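Local atomic coordinates of uncharacterized protein (Ruminococcus gnavus, PDB entry 4QAN), a protein that is of unknown function but adopts a cystatin-like fold, as a divergent member of the NTF2-like superfamily, and probably binds a metal ion. Residues Ser6-Val11 with Asp236-Leu241; Ser19-Phe24 with Val31-Ser36; Asp42-Leu47 with Gln250-Glu255; Thr90-Thr95 with Asn209-Met214. All coordinates share one frame; numbering follows the deposited sequence. Where two conformers were deposited one is given.

How the interactions relate
The four contacts form a connected series. Interactions 1 and 4, with centres about 10 Å apart, share two backbone hydrogen bonds, from Asn-10 N to Gln-212 O and from Met-214 N to Val-8 O, each 2.8 Å. Interaction 4 lies about 11 Å from interaction 3 between centres, and Tyr-210 OH meets Thr-252 OG1 there at 2.8 Å. Interaction 3 in turn reaches interaction 2, 15 Å away between centres, where Tyr-33 OH is 2.7 Å from Met-45 O. Interactions 1 and 2, about 27 Å apart, form the ends of the series. All four lie away from Ser-360, a magnesium-binding residue with no magnesium bound in this chain.

Interaction 1: Ser6-Val11 with Asp236-Leu241; sequences SEVLNV and DLTRAL
Val-8 and Leu-9 rest on Thr-238 and Arg-239 in the first turn of helix 237-242, and everything that passes between the two segments is van der Waals contact. The nearest approach joins two methyl groups, Val-8 CG2 and Thr-238 CG2, at 3.6 Å. Leu-9 sends CD2 to the same threonine methyl, 3.8 Å from Thr-238 CG2, with its side chain running at roughly a right angle to that of the threonine. One methyl of the helix thus receives a branch from each of two consecutive loop residues. A first torsion of -54° makes this possible, since it sets Thr-238 CG2 opposite its own backbone N and places OG1 beside that nitrogen. The other branch of the valine, CG1, lies 4.2 Å from Arg-239 CG and also approaches the edge of the guanidinium group, near its plane.

Polar interactions shape the two partners without bridging them. Ser-6 to Leu-9 form a type I turn, closed by a weak bond from Leu-9 N to Ser-6 O of 3.3 Å, and this turn presents Val-8 to the helix. At the helix start, Asp-236 holds the N-cap position but makes no capping bond with its side chain; its OD1 accepts from Gly-1 N. The carboxylate of Glu-5 takes up the backbone N-H groups of Thr-238 and Arg-239, tying the N-terminal segment to this helix end.

Behind the contact, Leu-237 and Ala-240 pack on helix 221-234, while Ala-240 and Leu-241 touch helix 254-275. Thr-238 also meets Pro-88 of helix 87-108, which places the turn where several helices converge.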
loop_
_atom_site.group_PDB
_atom_site.type_symbol
_atom_site.label_atom_id
_atom_site.label_comp_id
_atom_site.label_asym_id
_atom_site.label_seq_id
_atom_site.Cartn_x
_atom_site.Cartn_y
_atom_site.Cartn_z
ATOM N N SER A 6 -6.361 5.634 -15.981
ATOM C CA SER A 6 -5.902 4.590 -16.891
ATOM C C SER A 6 -4.573 4.930 -17.605
ATOM O O SER A 6 -3.642 4.122 -17.611
ATOM C CB SER A 6 -7.008 4.293 -17.918
ATOM O OG SER A 6 -6.591 3.347 -18.883
ATOM N N GLU A 7 -4.480 6.125 -18.181
ATOM C CA GLU A 7 -3.329 6.493 -19.036
ATOM C C GLU A 7 -2.050 6.895 -18.274
ATOM O O GLU A 7 -1.041 7.263 -18.884
ATOM C CB GLU A 7 -3.735 7.582 -20.051
ATOM C CG GLU A 7 -4.295 8.877 -19.465
ATOM C CD GLU A 7 -5.102 9.673 -20.476
ATOM O OE1 GLU A 7 -4.733 9.689 -21.669
ATOM O OE2 GLU A 7 -6.109 10.287 -20.080
ATOM N N VAL A 8 -2.096 6.821 -16.948
ATOM C CA VAL A 8 -0.924 7.083 -16.121
ATOM C C VAL A 8 -0.317 5.777 -15.606
ATOM O O VAL A 8 0.480 5.784 -14.678
ATOM C CB VAL A 8 -1.251 8.057 -14.965
ATOM C CG1 VAL A 8 -1.786 9.365 -15.526
ATOM C CG2 VAL A 8 -2.248 7.468 -13.976
ATOM N N LEU A 9 -0.681 4.667 -16.249
ATOM C CA LEU A 9 -0.203 3.345 -15.889
ATOM C C LEU A 9 0.946 2.863 -16.766
ATOM O O LEU A 9 0.905 2.961 -17.990
ATOM C CB LEU A 9 -1.337 2.317 -15.984
ATOM C CG LEU A 9 -2.492 2.456 -14.990
ATOM C CD1 LEU A 9 -3.328 1.182 -15.003
ATOM C CD2 LEU A 9 -1.987 2.749 -13.576
ATOM N N ASN A 10 1.960 2.311 -16.107
ATOM C CA ASN A 10 3.058 1.645 -16.767
ATOM C C ASN A 10 2.662 0.187 -16.862
ATOM O O ASN A 10 2.740 -0.557 -15.877
ATOM C CB ASN A 10 4.334 1.820 -15.943
ATOM C CG ASN A 10 5.554 1.212 -16.601
ATOM O OD1 ASN A 10 5.453 0.519 -17.605
ATOM N ND2 ASN A 10 6.726 1.461 -16.014
ATOM N N VAL A 11 2.193 -0.211 -18.037
ATOM C CA VAL A 11 1.872 -1.608 -18.280
ATOM C C VAL A 11 3.215 -2.280 -18.549
ATOM O O VAL A 11 3.681 -2.339 -19.682
ATOM C CB VAL A 11 0.895 -1.802 -19.461
ATOM C CG1 VAL A 11 0.419 -3.256 -19.523
ATOM C CG2 VAL A 11 -0.305 -0.873 -19.326
ATOM N N ASP A 236 -8.655 11.196 -8.509
ATOM C CA ASP A 236 -7.729 10.562 -9.441
ATOM C C ASP A 236 -6.408 10.247 -8.695
ATOM O O ASP A 236 -5.353 10.786 -9.016
ATOM C CB ASP A 236 -7.475 11.470 -10.672
ATOM C CG ASP A 236 -8.628 11.437 -11.706
ATOM O OD1 ASP A 236 -9.479 10.529 -11.637
ATOM O OD2 ASP A 236 -8.680 12.313 -12.606
ATOM N N LEU A 237 -6.477 9.376 -7.697
ATOM C CA LEU A 237 -5.353 9.173 -6.801
ATOM C C LEU A 237 -4.186 8.451 -7.468
ATOM O O LEU A 237 -3.034 8.583 -7.036
ATOM C CB LEU A 237 -5.800 8.488 -5.520
ATOM C CG LEU A 237 -6.792 9.273 -4.640
ATOM C CD1 LEU A 237 -6.832 8.673 -3.246
ATOM C CD2 LEU A 237 -6.468 10.760 -4.532
ATOM N N THR A 238 -4.465 7.718 -8.533
ATOM C CA THR A 238 -3.392 7.136 -9.312
ATOM C C THR A 238 -2.546 8.187 -10.003
ATOM O O THR A 238 -1.337 8.076 -10.020
ATOM C CB THR A 238 -3.919 6.156 -10.341
ATOM O OG1 THR A 238 -4.716 5.206 -9.649
ATOM C CG2 THR A 238 -2.790 5.432 -11.022
ATOM N N ARG A 239 -3.196 9.198 -10.558
ATOM C CA ARG A 239 -2.512 10.315 -11.170
ATOM C C ARG A 239 -1.766 11.114 -10.101
ATOM O O ARG A 239 -0.637 11.589 -10.312
ATOM C CB ARG A 239 -3.542 11.170 -11.908
ATOM C CG ARG A 239 -2.979 12.284 -12.741
ATOM C CD ARG A 239 -4.070 12.918 -13.616
ATOM N NE ARG A 239 -3.732 14.301 -13.955
ATOM C CZ ARG A 239 -2.924 14.676 -14.947
ATOM N NH1 ARG A 239 -2.368 13.774 -15.762
ATOM N NH2 ARG A 239 -2.692 15.975 -15.138
ATOM N N ALA A 240 -2.379 11.233 -8.933
ATOM C CA ALA A 240 -1.701 11.843 -7.803
ATOM C C ALA A 240 -0.378 11.130 -7.497
ATOM O O ALA A 240 0.637 11.793 -7.218
ATOM C CB ALA A 240 -2.595 11.859 -6.585
ATOM N N LEU A 241 -0.371 9.799 -7.564
ATOM C CA LEU A 241 0.865 9.059 -7.284
ATOM C C LEU A 241 1.876 9.237 -8.418
ATOM O O LEU A 241 3.061 9.447 -8.156
ATOM C CB LEU A 241 0.585 7.583 -7.084
ATOM C CG LEU A 241 -0.294 7.246 -5.883
ATOM C CD1 LEU A 241 -0.776 5.806 -6.006
ATOM C CD2 LEU A 241 0.410 7.473 -4.557
#

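Interaction 2: Ser19-Phe24 with Val31-Ser36; sequences SEITSF and VLYMLS
Two first torsions aim Phe-24 and Tyr-33 at each other: in Tyr-33, CG stands opposite the backbone N (chi1 175°), which carries the ring out from helix 27-39 toward the preceding loop, while in Phe-24, chi1 of -49° lays CG beside the backbone N and opposite the carbonyl carbon. The phenylalanine arrives with its far end first. Its CZ sits over one face of the tyrosine ring, displaced toward the rim, and comes within 3.3 Å of Tyr-33 CG, a close approach for two carbons. The neighbouring ring atom also takes part, with Phe-24 CE1 3.8 Å from Tyr-33 CB, so the contact extends from the tyrosine ring onto its methylene. The planes of the Phe-24 and Tyr-33 rings are inclined by 47° and their centroids lie 4.8 Å apart. This is an oblique aromatic pair, intermediate between a parallel stack and a T-shaped arrangement.

Ile-21 adds a lighter apolar touch. Its terminal methyl CD1 approaches Tyr-33 CD2 at 4.3 Å, so that loop residues three apart in sequence both bear on the one tyrosine.

The polar end of Tyr-33 is engaged beyond the two segments, where its hydroxyl meets the carbonyl of Met-45 in helix 43-48. The ring is thus held at its base by the phenylalanine and at its OH by a second helix. Other residues of the same helix as Tyr-33, Val-31, Leu-32 and Leu-35, pack on strands 116-122 and 153-164. A helix laid against an antiparallel sheet is the arrangement expected of a cystatin-like fold, and here the entering loop is folded back against that helix.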
loop_
_atom_site.group_PDB
_atom_site.type_symbol
_atom_site.label_atom_id
_atom_site.label_comp_id
_atom_site.label_asym_id
_atom_site.label_seq_id
_atom_site.Cartn_x
_atom_site.Cartn_y
_atom_site.Cartn_z
ATOM N N SER A 19 -2.483 -14.275 -18.182
ATOM C CA SER A 19 -2.810 -15.170 -17.064
ATOM C C SER A 19 -3.700 -16.350 -17.487
ATOM O O SER A 19 -4.870 -16.168 -17.809
ATOM C CB SER A 19 -3.487 -14.388 -15.939
ATOM O OG SER A 19 -4.556 -13.601 -16.411
ATOM N N GLU A 20 -3.151 -17.562 -17.448
ATOM C CA GLU A 20 -3.867 -18.751 -17.911
ATOM C C GLU A 20 -4.569 -19.535 -16.789
ATOM O O GLU A 20 -5.149 -20.598 -17.043
ATOM C CB GLU A 20 -2.907 -19.668 -18.675
ATOM C CG GLU A 20 -1.916 -18.901 -19.540
ATOM C CD GLU A 20 -1.430 -19.674 -20.746
ATOM O OE1 GLU A 20 -1.396 -20.919 -20.706
ATOM O OE2 GLU A 20 -1.078 -19.019 -21.748
ATOM N N ILE A 21 -4.513 -19.020 -15.560
ATOM C CA ILE A 21 -5.215 -19.606 -14.415
ATOM C C ILE A 21 -6.310 -18.637 -14.002
ATOM O O ILE A 21 -6.001 -17.577 -13.482
ATOM C CB ILE A 21 -4.257 -19.826 -13.210
ATOM C CG1 ILE A 21 -3.396 -21.081 -13.410
ATOM C CG2 ILE A 21 -5.030 -19.963 -11.901
ATOM C CD1 ILE A 21 -2.144 -21.111 -12.552
ATOM N N THR A 22 -7.582 -18.992 -14.218
ATOM C CA THR A 22 -8.685 -18.110 -13.805
ATOM C C THR A 22 -8.651 -17.848 -12.304
ATOM O O THR A 22 -8.676 -16.701 -11.860
ATOM C CB THR A 22 -10.077 -18.703 -14.092
ATOM O OG1 THR A 22 -10.140 -19.205 -15.433
ATOM C CG2 THR A 22 -11.163 -17.641 -13.885
ATOM N N SER A 23 -8.605 -18.933 -11.535
ATOM C CA SER A 23 -8.840 -18.888 -10.098
ATOM C C SER A 23 -8.283 -20.125 -9.408
ATOM O O SER A 23 -7.979 -21.120 -10.053
ATOM C CB SER A 23 -10.347 -18.801 -9.830
ATOM O OG SER A 23 -11.045 -19.871 -10.468
ATOM N N PHE A 24 -8.144 -20.043 -8.090
ATOM C CA PHE A 24 -7.814 -21.201 -7.268
ATOM C C PHE A 24 -9.084 -21.552 -6.505
ATOM O O PHE A 24 -9.586 -20.758 -5.698
ATOM C CB PHE A 24 -6.639 -20.901 -6.328
ATOM C CG PHE A 24 -5.466 -20.269 -7.023
ATOM C CD1 PHE A 24 -4.758 -20.972 -7.991
ATOM C CD2 PHE A 24 -5.083 -18.964 -6.735
ATOM C CE1 PHE A 24 -3.687 -20.383 -8.648
ATOM C CE2 PHE A 24 -4.016 -18.378 -7.388
ATOM C CZ PHE A 24 -3.320 -19.084 -8.346
ATOM N N VAL A 31 -1.796 -21.973 -2.287
ATOM C CA VAL A 31 -0.578 -22.095 -1.490
ATOM C C VAL A 31 0.600 -22.500 -2.367
ATOM O O VAL A 31 1.682 -21.909 -2.268
ATOM C CB VAL A 31 -0.740 -23.129 -0.362
ATOM C CG1 VAL A 31 0.599 -23.417 0.318
ATOM C CG2 VAL A 31 -1.769 -22.652 0.651
ATOM N N LEU A 32 0.381 -23.507 -3.215
ATOM C CA LEU A 32 1.425 -24.017 -4.093
ATOM C C LEU A 32 1.839 -22.966 -5.105
ATOM O O LEU A 32 3.031 -22.722 -5.295
ATOM C CB LEU A 32 0.959 -25.280 -4.824
ATOM C CG LEU A 32 0.784 -26.538 -3.970
ATOM C CD1 LEU A 32 0.203 -27.682 -4.797
ATOM C CD2 LEU A 32 2.113 -26.943 -3.341
ATOM N N TYR A 33 0.851 -22.346 -5.750
ATOM C CA TYR A 33 1.093 -21.238 -6.665
ATOM C C TYR A 33 2.053 -20.263 -6.004
ATOM O O TYR A 33 3.036 -19.846 -6.610
ATOM C CB TYR A 33 -0.228 -20.540 -7.021
ATOM C CG TYR A 33 -0.081 -19.290 -7.881
ATOM C CD1 TYR A 33 -0.031 -18.022 -7.309
ATOM C CD2 TYR A 33 -0.001 -19.376 -9.275
ATOM C CE1 TYR A 33 0.094 -16.887 -8.101
ATOM C CE2 TYR A 33 0.132 -18.234 -10.069
ATOM C CZ TYR A 33 0.179 -16.997 -9.478
ATOM O OH TYR A 33 0.321 -15.867 -10.273
HETATM N N MSE A 34 1.787 -19.920 -4.751
HETATM C CA MSE A 34 2.640 -18.958 -4.047
HETATM C C MSE A 34 3.991 -19.564 -3.797
HETATM O O MSE A 34 5.005 -18.886 -3.925
HETATM C CB MSE A 34 1.953 -18.487 -2.774
HETATM C CG MSE A 34 2.729 -17.422 -2.016
HETATM SE SE MSE A 34 2.853 -15.790 -3.093
HETATM C CE MSE A 34 0.974 -15.219 -3.035
ATOM N N LEU A 35 4.028 -20.842 -3.445
ATOM C CA LEU A 35 5.296 -21.526 -3.222
ATOM C C LEU A 35 6.150 -21.586 -4.494
ATOM O O LEU A 35 7.363 -21.351 -4.449
ATOM C CB LEU A 35 5.052 -22.927 -2.682
ATOM C CG LEU A 35 4.494 -22.981 -1.260
ATOM C CD1 LEU A 35 4.014 -24.389 -0.946
ATOM C CD2 LEU A 35 5.537 -22.541 -0.250
ATOM N N SER A 36 5.521 -21.902 -5.623
ATOM C CA SER A 36 6.203 -21.857 -6.921
ATOM C C SER A 36 6.786 -20.474 -7.223
ATOM O O SER A 36 7.930 -20.351 -7.664
ATOM C CB SER A 36 5.246 -22.219 -8.046
ATOM O OG SER A 36 5.862 -21.949 -9.285
#

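Interaction 3: Asp42-Leu47 with Gln250-Glu255; sequences DLDMAL and QDTSPE
Leu-43 meets Pro-254 and Asp-44 faces Thr-252 where the N-terminal ends of two helices, 43-48 and 254-275, come together, each preceded by a side-chain N-cap. Asp-42 caps the first: its OD1 accepts from Met-45 N at 3.1 Å in an almost straight bond (179°), the donor standing well above the carboxylate plane. Leu-43 follows and supplies the main apolar touch. With CG opposite its backbone N (chi1 178°), it extends toward the proline and lays CD2 on the ring, 3.6 Å from Pro-254 CB and 3.9 Å from Pro-254 CD. Ile-99 and Phe-102 of helix 87-108 also touch this leucine.

Asp-44 is buried and turns toward the loop before the second helix, but Asp-44 OD1 stays 4.2 Å from Thr-252 OG1. Asp-44 OD2 forms a salt bridge with Arg-48, one turn on, whereas the threonine hydroxyl is hydrogen-bonded to Thr-12 and Tyr-210. Farther along, Ala-46 packs back on helix 27-39.

On the second segment Ser-253 caps helix 254-275 through Leu-256 N. Just before it, Thr-252 N donates to Asp-251 OD1 at 2.7 Å, the nitrogen lying 42° out of the carboxylate plane.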
loop_
_atom_site.group_PDB
_atom_site.type_symbol
_atom_site.label_atom_id
_atom_site.label_comp_id
_atom_site.label_asym_id
_atom_site.label_seq_id
_atom_site.Cartn_x
_atom_site.Cartn_y
_atom_site.Cartn_z
ATOM N N ASP A 42 9.838 -15.077 -8.617
ATOM C CA ASP A 42 9.031 -14.326 -9.583
ATOM C C ASP A 42 8.013 -13.466 -8.851
ATOM O O ASP A 42 6.952 -13.933 -8.450
ATOM C CB ASP A 42 8.338 -15.279 -10.569
ATOM C CG ASP A 42 7.590 -14.545 -11.685
ATOM O OD1 ASP A 42 7.291 -13.350 -11.524
ATOM O OD2 ASP A 42 7.277 -15.177 -12.716
ATOM N N LEU A 43 8.359 -12.195 -8.696
ATOM C CA LEU A 43 7.568 -11.265 -7.919
ATOM C C LEU A 43 6.200 -11.061 -8.554
ATOM O O LEU A 43 5.171 -11.051 -7.868
ATOM C CB LEU A 43 8.287 -9.921 -7.823
ATOM C CG LEU A 43 7.545 -8.812 -7.079
ATOM C CD1 LEU A 43 7.395 -9.213 -5.627
ATOM C CD2 LEU A 43 8.268 -7.480 -7.210
ATOM N N ASP A 44 6.198 -10.885 -9.867
ATOM C CA ASP A 44 4.967 -10.639 -10.590
ATOM C C ASP A 44 3.974 -11.761 -10.300
ATOM O O ASP A 44 2.828 -11.502 -9.889
ATOM C CB ASP A 44 5.245 -10.536 -12.091
ATOM C CG ASP A 44 3.981 -10.424 -12.900
ATOM O OD1 ASP A 44 3.385 -9.328 -12.901
ATOM O OD2 ASP A 44 3.571 -11.441 -13.518
HETATM N N MSE A 45 4.437 -13.001 -10.498
HETATM C CA MSE A 45 3.632 -14.189 -10.234
HETATM C C MSE A 45 3.075 -14.187 -8.827
HETATM O O MSE A 45 1.878 -14.406 -8.636
HETATM C CB MSE A 45 4.486 -15.427 -10.524
HETATM C CG MSE A 45 3.662 -16.694 -10.466
HETATM SE SE MSE A 45 4.863 -18.239 -10.637
HETATM C CE MSE A 45 3.470 -19.586 -10.287
ATOM N N ALA A 46 3.939 -13.911 -7.851
ATOM C CA ALA A 46 3.587 -13.883 -6.423
ATOM C C ALA A 46 2.470 -12.907 -6.104
ATOM O O ALA A 46 1.523 -13.262 -5.409
ATOM C CB ALA A 46 4.816 -13.528 -5.578
ATOM N N LEU A 47 2.605 -11.675 -6.593
ATOM C CA LEU A 47 1.603 -10.636 -6.373
ATOM C C LEU A 47 0.200 -11.048 -6.797
ATOM O O LEU A 47 -0.768 -10.802 -6.080
ATOM C CB LEU A 47 2.001 -9.358 -7.108
ATOM C CG LEU A 47 3.153 -8.606 -6.412
ATOM C CD1 LEU A 47 3.644 -7.449 -7.257
ATOM C CD2 LEU A 47 2.714 -8.117 -5.051
ATOM N N GLN A 250 11.226 -1.006 -17.613
ATOM C CA GLN A 250 10.710 -1.880 -18.654
ATOM C C GLN A 250 9.809 -2.911 -17.988
ATOM O O GLN A 250 8.650 -3.047 -18.342
ATOM C CB GLN A 250 11.853 -2.548 -19.420
ATOM C CG GLN A 250 12.806 -1.573 -20.100
ATOM C CD GLN A 250 12.090 -0.516 -20.946
ATOM O OE1 GLN A 250 11.355 -0.842 -21.886
ATOM N NE2 GLN A 250 12.315 0.758 -20.620
ATOM N N ASP A 251 10.337 -3.587 -16.976
ATOM C CA ASP A 251 9.608 -4.634 -16.282
ATOM C C ASP A 251 9.121 -4.159 -14.917
ATOM O O ASP A 251 9.451 -3.046 -14.463
ATOM C CB ASP A 251 10.506 -5.864 -16.150
ATOM C CG ASP A 251 9.725 -7.147 -15.969
ATOM O OD1 ASP A 251 8.477 -7.110 -15.888
ATOM O OD2 ASP A 251 10.369 -8.196 -15.897
ATOM N N THR A 252 8.283 -4.986 -14.298
ATOM C CA THR A 252 7.776 -4.746 -12.950
ATOM C C THR A 252 8.951 -4.687 -11.983
ATOM O O THR A 252 9.773 -5.605 -11.957
ATOM C CB THR A 252 6.823 -5.888 -12.546
ATOM O OG1 THR A 252 5.591 -5.761 -13.275
ATOM C CG2 THR A 252 6.565 -5.902 -11.041
ATOM N N SER A 253 9.036 -3.612 -11.203
ATOM C CA SER A 253 10.183 -3.372 -10.332
ATOM C C SER A 253 9.770 -3.399 -8.861
ATOM O O SER A 253 8.931 -2.605 -8.451
ATOM C CB SER A 253 10.803 -2.008 -10.670
ATOM O OG SER A 253 11.645 -1.541 -9.631
ATOM N N PRO A 254 10.377 -4.294 -8.047
ATOM C CA PRO A 254 10.053 -4.273 -6.615
ATOM C C PRO A 254 10.401 -2.953 -5.967
ATOM O O PRO A 254 9.639 -2.448 -5.147
ATOM C CB PRO A 254 10.902 -5.409 -6.022
ATOM C CG PRO A 254 11.874 -5.806 -7.075
ATOM C CD PRO A 254 11.301 -5.385 -8.394
ATOM N N GLU A 255 11.531 -2.379 -6.353
ATOM C CA GLU A 255 11.972 -1.123 -5.760
ATOM C C GLU A 255 10.976 0.012 -6.040
ATOM O O GLU A 255 10.650 0.806 -5.144
ATOM C CB GLU A 255 13.368 -0.737 -6.263
ATOM C CG GLU A 255 14.473 -1.718 -5.899
ATOM C CD GLU A 255 14.522 -2.977 -6.773
ATOM O OE1 GLU A 255 13.805 -3.061 -7.808
ATOM O OE2 GLU A 255 15.292 -3.898 -6.411
#

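Interaction 4: Thr90-Thr95 with Asn209-Met214; sequences TSAEMT and NYFQAM
Ser-91, Ala-92 and Thr-95, along one side of helix 87-108, receive Phe-211 and Tyr-210 from an extended loop. Ser-91 OG lies 3.6 Å from Phe-211 CE1, and Ala-92 CB is 4.2 Å from Phe-211 CZ, both approaching the ring obliquely. A first torsion of 71° folds the phenylalanine ring between its own backbone N and carbonyl carbon, which turns its far end to the helix. Tyr-210 touches through its methylene alone: Thr-95 OG1 is 4.0 Å from Tyr-210 CB, with the threonine methyl at a similar distance, while the tyrosine ring leads away from the helix.

The polar atoms of the contact are joined by two waters. One accepts from Ser-91 OG and donates to Asn-209 O at 2.8 Å. The other accepts from Phe-211 N at 2.9 Å and donates both to Ser-91 OG, at 2.8 Å, and to Thr-95 OG1, at 3.0 Å. The serine hydroxyl therefore gives to one water and takes from the other, and between these two segments the hydrogen-bonded links run through the two waters.

What positions Thr-95 is the helix itself. Thr-95 OG1 donates to Ser-91 O at 2.6 Å, from 38° above the carbonyl plane, and Thr-95 N reaches the same oxygen from the opposite face. This fixes the hydroxyl so that it can accept from the water.

Farther out, Gln-260 of helix 254-275 bonds Phe-211 O and Ala-213 N, and Asn-209 ND2 donates to Leu-47 O of helix 43-48. The loop accordingly runs across helix 87-108 with helix 43-48 near its start and helix 254-275 farther along.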
loop_
_atom_site.group_PDB
_atom_site.type_symbol
_atom_site.label_atom_id
_atom_site.label_comp_id
_atom_site.label_asym_id
_atom_site.label_seq_id
_atom_site.Cartn_x
_atom_site.Cartn_y
_atom_site.Cartn_z
ATOM N N THR A 90 -4.712 2.201 -1.180
ATOM C CA THR A 90 -4.837 0.953 -0.465
ATOM C C THR A 90 -4.131 -0.135 -1.261
ATOM O O THR A 90 -3.318 -0.883 -0.706
ATOM C CB THR A 90 -6.316 0.577 -0.199
ATOM O OG1 THR A 90 -6.985 1.646 0.486
ATOM C CG2 THR A 90 -6.411 -0.656 0.673
ATOM N N SER A 91 -4.402 -0.188 -2.561
ATOM C CA SER A 91 -3.720 -1.142 -3.446
ATOM C C SER A 91 -2.211 -0.983 -3.380
ATOM O O SER A 91 -1.493 -1.965 -3.238
ATOM C CB SER A 91 -4.177 -1.010 -4.896
ATOM O OG SER A 91 -3.288 -1.705 -5.762
ATOM N N ALA A 92 -1.741 0.252 -3.462
ATOM C CA ALA A 92 -0.313 0.513 -3.466
ATOM C C ALA A 92 0.355 0.170 -2.150
ATOM O O ALA A 92 1.446 -0.388 -2.158
ATOM C CB ALA A 92 -0.032 1.950 -3.853
ATOM N N GLU A 93 -0.268 0.494 -1.021
ATOM C CA GLU A 93 0.337 0.123 0.249
ATOM C C GLU A 93 0.341 -1.385 0.434
ATOM O O GLU A 93 1.319 -1.942 0.886
ATOM C CB GLU A 93 -0.342 0.803 1.425
ATOM C CG GLU A 93 -0.013 2.277 1.547
ATOM C CD GLU A 93 -0.156 2.763 2.966
ATOM O OE1 GLU A 93 0.686 2.362 3.790
ATOM O OE2 GLU A 93 -1.098 3.539 3.271
HETATM N N MSE A 94 -0.754 -2.038 0.084
HETATM C CA MSE A 94 -0.853 -3.480 0.254
HETATM C C MSE A 94 0.193 -4.165 -0.574
HETATM O O MSE A 94 0.880 -5.056 -0.086
HETATM C CB MSE A 94 -2.242 -3.961 -0.134
HETATM C CG MSE A 94 -3.250 -3.586 0.953
HETATM SE SE MSE A 94 -4.929 -4.523 0.560
HETATM C CE MSE A 94 -4.334 -6.208 1.377
ATOM N N THR A 95 0.342 -3.720 -1.818
ATOM C CA THR A 95 1.353 -4.238 -2.735
ATOM C C THR A 95 2.765 -4.132 -2.125
ATOM O O THR A 95 3.511 -5.103 -2.116
ATOM C CB THR A 95 1.254 -3.529 -4.110
ATOM O OG1 THR A 95 -0.068 -3.682 -4.621
ATOM C CG2 THR A 95 2.210 -4.126 -5.126
ATOM N N ASN A 209 -3.220 -7.860 -10.662
ATOM C CA ASN A 209 -3.930 -7.214 -9.566
ATOM C C ASN A 209 -3.127 -6.152 -8.858
ATOM O O ASN A 209 -3.342 -5.910 -7.673
ATOM C CB ASN A 209 -4.315 -8.283 -8.549
ATOM C CG ASN A 209 -3.103 -8.983 -7.974
ATOM O OD1 ASN A 209 -2.017 -8.946 -8.560
ATOM N ND2 ASN A 209 -3.273 -9.605 -6.819
ATOM N N TYR A 210 -2.177 -5.550 -9.567
ATOM C CA TYR A 210 -1.383 -4.439 -9.045
ATOM C C TYR A 210 -1.096 -3.456 -10.174
ATOM O O TYR A 210 -1.288 -3.783 -11.336
ATOM C CB TYR A 210 -0.080 -4.967 -8.434
ATOM C CG TYR A 210 0.895 -5.612 -9.408
ATOM C CD1 TYR A 210 0.764 -6.937 -9.788
ATOM C CD2 TYR A 210 1.951 -4.890 -9.938
ATOM C CE1 TYR A 210 1.659 -7.527 -10.678
ATOM C CE2 TYR A 210 2.842 -5.460 -10.828
ATOM C CZ TYR A 210 2.684 -6.779 -11.197
ATOM O OH TYR A 210 3.575 -7.334 -12.062
ATOM N N PHE A 211 -0.622 -2.259 -9.841
ATOM C CA PHE A 211 -0.279 -1.281 -10.852
ATOM C C PHE A 211 1.026 -0.577 -10.496
ATOM O O PHE A 211 1.396 -0.491 -9.316
ATOM C CB PHE A 211 -1.411 -0.254 -10.992
ATOM C CG PHE A 211 -1.530 0.667 -9.820
ATOM C CD1 PHE A 211 -2.315 0.330 -8.736
ATOM C CD2 PHE A 211 -0.834 1.863 -9.792
ATOM C CE1 PHE A 211 -2.411 1.176 -7.644
ATOM C CE2 PHE A 211 -0.935 2.713 -8.713
ATOM C CZ PHE A 211 -1.718 2.362 -7.627
ATOM N N GLN A 212 1.713 -0.109 -11.541
ATOM C CA GLN A 212 2.913 0.721 -11.413
ATOM C C GLN A 212 2.608 2.019 -12.194
ATOM O O GLN A 212 2.402 1.988 -13.402
ATOM C CB GLN A 212 4.166 -0.020 -11.964
ATOM C CG GLN A 212 5.518 0.521 -11.464
ATOM C CD GLN A 212 6.729 -0.349 -11.836
ATOM O OE1 GLN A 212 6.835 -1.505 -11.426
ATOM N NE2 GLN A 212 7.661 0.221 -12.604
ATOM N N ALA A 213 2.537 3.148 -11.494
ATOM C CA ALA A 213 2.236 4.411 -12.158
ATOM C C ALA A 213 3.462 4.840 -12.971
ATOM O O ALA A 213 4.583 4.441 -12.648
ATOM C CB ALA A 213 1.862 5.461 -11.137
HETATM N N MSE A 214 3.224 5.588 -14.047
HETATM C CA MSE A 214 4.306 6.137 -14.852
HETATM C C MSE A 214 4.620 7.523 -14.365
HETATM O O MSE A 214 3.802 8.150 -13.712
HETATM C CB MSE A 214 3.899 6.173 -16.316
HETATM C CG MSE A 214 2.954 7.324 -16.630
HETATM SE SE MSE A 214 2.521 7.267 -18.543
HETATM C CE MSE A 214 1.617 9.020 -18.584
HETATM O O HOH W 1 -4.533 -3.508 -6.982
HETATM O O HOH W 2 -0.787 -1.961 -6.942
#